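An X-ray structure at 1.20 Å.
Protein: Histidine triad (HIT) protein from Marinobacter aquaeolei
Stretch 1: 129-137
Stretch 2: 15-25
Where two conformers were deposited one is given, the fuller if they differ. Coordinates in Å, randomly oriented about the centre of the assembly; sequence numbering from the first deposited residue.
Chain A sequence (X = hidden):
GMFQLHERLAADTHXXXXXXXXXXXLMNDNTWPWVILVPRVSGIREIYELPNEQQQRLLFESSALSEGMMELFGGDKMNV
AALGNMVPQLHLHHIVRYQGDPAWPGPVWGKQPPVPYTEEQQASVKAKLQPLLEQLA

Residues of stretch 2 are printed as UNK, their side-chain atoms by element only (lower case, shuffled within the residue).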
# COMPACT_ATOMS: atom_id res chain seq x y z
N LEU A 129 -9.72 7.95 18.56
CA LEU A 129 -10.04 7.89 17.15
C LEU A 129 -11.47 8.27 16.76
O LEU A 129 -11.77 8.39 15.58
CB LEU A 129 -9.71 6.49 16.57
CG LEU A 129 -8.23 6.28 16.24
CD1 LEU A 129 -7.88 4.77 16.19
CD2 LEU A 129 -7.90 6.99 14.91
N GLN A 130 -12.37 8.45 17.72
CA GLN A 130 -13.76 8.66 17.32
C GLN A 130 -13.99 9.94 16.48
O GLN A 130 -14.75 9.88 15.52
CB GLN A 130 -14.73 8.56 18.50
CG GLN A 130 -14.83 7.16 19.14
CD GLN A 130 -15.13 6.05 18.12
OE1 GLN A 130 -16.17 6.08 17.47
NE2 GLN A 130 -14.20 5.11 17.93
N PRO A 131 -13.35 11.09 16.82
CA PRO A 131 -13.56 12.25 15.94
C PRO A 131 -13.20 11.99 14.47
O PRO A 131 -13.93 12.34 13.52
CB PRO A 131 -12.74 13.36 16.60
CG PRO A 131 -12.68 12.95 18.02
CD PRO A 131 -12.63 11.45 18.05
N LEU A 132 -12.07 11.32 14.27
CA LEU A 132 -11.57 11.05 12.93
C LEU A 132 -12.54 10.07 12.25
O LEU A 132 -12.88 10.22 11.09
CB LEU A 132 -10.14 10.49 13.02
CG LEU A 132 -9.46 10.17 11.69
CD1 LEU A 132 -9.54 11.37 10.75
CD2 LEU A 132 -8.05 9.68 11.95
N LEU A 133 -12.95 9.03 12.97
CA LEU A 133 -13.88 8.07 12.40
C LEU A 133 -15.19 8.72 11.97
O LEU A 133 -15.73 8.42 10.90
CB LEU A 133 -14.10 6.85 13.31
CG LEU A 133 -13.22 5.65 12.89
CD1 LEU A 133 -11.69 5.97 12.86
CD2 LEU A 133 -13.48 4.47 13.78
N GLU A 134 -15.67 9.68 12.76
CA GLU A 134 -16.88 10.40 12.39
C GLU A 134 -16.74 11.17 11.04
O GLU A 134 -17.73 11.28 10.29
CB GLU A 134 -17.32 11.30 13.54
CG GLU A 134 -17.85 10.47 14.72
CD GLU A 134 -18.01 11.23 16.03
OE1 GLU A 134 -17.87 12.48 16.02
OE2 GLU A 134 -18.28 10.56 17.06
N GLN A 135 -15.52 11.65 10.74
CA GLN A 135 -15.22 12.27 9.46
C GLN A 135 -15.46 11.32 8.28
O GLN A 135 -15.75 11.78 7.16
CB GLN A 135 -13.78 12.80 9.42
CG GLN A 135 -13.54 14.02 10.33
CD GLN A 135 -14.48 15.17 10.02
OE1 GLN A 135 -14.52 15.66 8.90
NE2 GLN A 135 -15.29 15.57 11.00
N LEU A 136 -15.32 10.02 8.54
CA LEU A 136 -15.34 8.98 7.49
C LEU A 136 -16.76 8.43 7.25
O LEU A 136 -16.97 7.59 6.36
CB LEU A 136 -14.39 7.83 7.85
CG LEU A 136 -12.96 8.16 8.24
CD1 LEU A 136 -12.22 6.88 8.57
CD2 LEU A 136 -12.20 9.00 7.21
N ALA A 137 -17.74 8.94 7.99
CA ALA A 137 -19.13 8.42 7.94
C ALA A 137 -19.89 8.92 6.72
O ALA A 137 -19.61 10.02 6.21
CB ALA A 137 -19.90 8.78 9.22
OXT ALA A 137 -20.81 8.23 6.26
N UNK A 15 -12.74 -4.07 16.80
CA UNK A 15 -13.51 -3.16 15.95
C UNK A 15 -13.58 -1.75 16.56
O UNK A 15 -14.09 -1.55 17.66
c UNK A 15 -17.17 -3.32 14.58
c UNK A 15 -17.98 -2.46 13.60
c UNK A 15 -14.92 -3.70 15.69
c UNK A 15 -15.71 -2.90 14.64
n UNK A 15 -19.48 -2.63 13.76
N UNK A 16 -13.10 -0.77 15.81
CA UNK A 16 -13.12 0.63 16.21
C UNK A 16 -14.40 1.36 15.82
O UNK A 16 -14.86 2.26 16.55
c UNK A 16 -10.57 0.94 16.05
c UNK A 16 -11.94 1.37 15.58
c UNK A 16 -9.48 1.42 15.05
c UNK A 16 -10.29 1.49 17.47
N UNK A 17 -14.98 1.00 14.67
CA UNK A 17 -16.16 1.69 14.17
C UNK A 17 -16.37 1.36 12.71
O UNK A 17 -15.83 0.35 12.20
N UNK A 18 -17.18 2.19 12.07
CA UNK A 18 -17.59 1.98 10.68
C UNK A 18 -17.48 3.30 9.93
O UNK A 18 -18.06 4.31 10.35
o UNK A 18 -21.08 -1.27 11.76
o UNK A 18 -21.69 0.80 11.27
c UNK A 18 -20.83 -0.09 11.46
c UNK A 18 -19.36 0.28 11.36
c UNK A 18 -19.07 1.55 10.61
N UNK A 19 -16.82 3.27 8.79
CA UNK A 19 -16.92 4.37 7.84
C UNK A 19 -18.10 4.09 6.90
O UNK A 19 -18.77 3.04 7.01
o UNK A 19 -15.41 3.33 6.28
c UNK A 19 -15.64 4.49 7.05
N UNK A 20 -18.33 4.97 5.94
CA UNK A 20 -19.41 4.77 4.99
C UNK A 20 -19.23 3.45 4.25
O UNK A 20 -20.19 2.67 4.11
n UNK A 20 -20.97 8.41 3.25
n UNK A 20 -21.01 10.67 3.66
c UNK A 20 -21.06 9.65 2.80
c UNK A 20 -20.82 5.98 3.24
c UNK A 20 -20.99 7.22 2.39
c UNK A 20 -19.50 5.94 4.01
n UNK A 20 -21.14 9.88 1.50
N UNK A 21 -18.00 3.14 3.83
CA UNK A 21 -17.74 1.93 3.06
C UNK A 21 -17.15 0.75 3.85
O UNK A 21 -17.32 -0.39 3.41
c UNK A 21 -16.34 1.18 0.94
c UNK A 21 -17.54 0.62 0.19
c UNK A 21 -16.78 2.30 1.90
c UNK A 21 -15.27 1.72 -0.01
N UNK A 22 -16.45 1.03 4.95
CA UNK A 22 -15.55 0.05 5.55
C UNK A 22 -15.79 -0.23 7.01
O UNK A 22 -16.17 0.65 7.80
c UNK A 22 -14.09 0.51 5.45
s UNK A 22 -13.49 0.82 3.77
N UNK A 23 -15.47 -1.46 7.42
CA UNK A 23 -15.21 -1.70 8.83
C UNK A 23 -13.83 -1.16 9.16
O UNK A 23 -12.86 -1.35 8.42
o UNK A 23 -17.71 -2.95 9.19
c UNK A 23 -16.72 -3.74 9.21
c UNK A 23 -15.29 -3.21 9.14
o UNK A 23 -16.88 -5.00 9.31
N UNK A 24 -13.74 -0.49 10.32
CA UNK A 24 -12.51 0.14 10.76
C UNK A 24 -12.01 -0.66 11.94
O UNK A 24 -12.69 -0.70 13.00
c UNK A 24 -13.44 2.36 10.01
c UNK A 24 -12.71 1.63 11.12
c UNK A 24 -11.34 2.29 11.41
N UNK A 25 -10.86 -1.33 11.78
CA UNK A 25 -10.36 -2.31 12.72
C UNK A 25 -9.01 -1.88 13.26
O UNK A 25 -8.17 -1.41 12.53
c UNK A 25 -12.75 -4.25 12.28
c UNK A 25 -11.18 -5.57 10.72
c UNK A 25 -10.26 -3.67 12.03
c UNK A 25 -11.51 -4.20 11.32
O HOH W 1 -17.11 3.62 17.11
O HOH W 2 -18.00 6.83 11.05

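Position 15 carries four carbons in an unbranched row ending in nitrogen, and it stays clear of the helix. This is Lys15, fully extended, its amine reaching a carboxylate at position 18.

Position 16 has four carbons forked at the second. One tip lies 3.9 Å from CD1 of Leu129, and its CB is 3.9 Å from Leu133 CD2. It is Leu16, a branched aliphatic chain suited to a buried place facing two leucines. Its backbone O accepts a hydrogen bond from Gln130 NE2 (3.2 Å), and water 1 links that O to Gln130 OE1.

Position 17 has no side-chain atoms and is Gly17. Its CA lies 3.9 Å from Leu133 CD2, and an ideal CB would sit 2.9 Å from that methyl, a clash. Its phi of 164° also favours glycine.

Position 18 shows three carbons, the third bearing two oxygens, with CB directed away from the helix: Glu18. Its OE2 pairs with Lys15 NZ at 2.9 Å in a salt bridge, while water 2 joins its backbone O to Leu133 O.

Position 19 has one carbon and one oxygen, its CB 3.7 Å from Leu136 CB and 3.4 Å from Leu136 O. It is Ser19, small enough for this close approach; its OG accepts a hydrogen bond from the backbone N of position 22 (2.9 Å), bracing the turn.

Position 20 has three carbons, a nitrogen, then a carbon carrying two more nitrogens: the guanidinium of Arg20. NE meets Ala137 OXT at 3.0 Å in a salt bridge, and NH2 donates to Ala137 O, also at 3.0 Å, so two donors match the two oxygens of the C-terminal carboxylate.

Position 21, four carbons forked at the second, is Leu21, partly exposed, its end leading away from the helix. Position 22, one carbon and a sulfur, is Cys22, compact enough for a buried strand site. Position 23, two carbons with two oxygens on the second, is Asp23, partly exposed, its OD1 hydrogen-bonded elsewhere in the structure.

Position 24 has one carbon bearing two others, one of them 3.9 Å from Leu133 CD2. This is Val24, compact and apolar. Position 25, four carbons forked at the second, is Leu25, apolar as its buried site demands.

The contact combines an apolar centre with polar anchoring. Leu133 CD2 packs against Leu16, Gly17 and Val24, which backbone hydrogen bonds between the strands hold together. At the chain's C-terminal end, Arg20 N donates to Leu136 O (3.0 Å) while its side chain grips the carboxylate.

Stretch 2 (15-25) KLGESRLCDVL
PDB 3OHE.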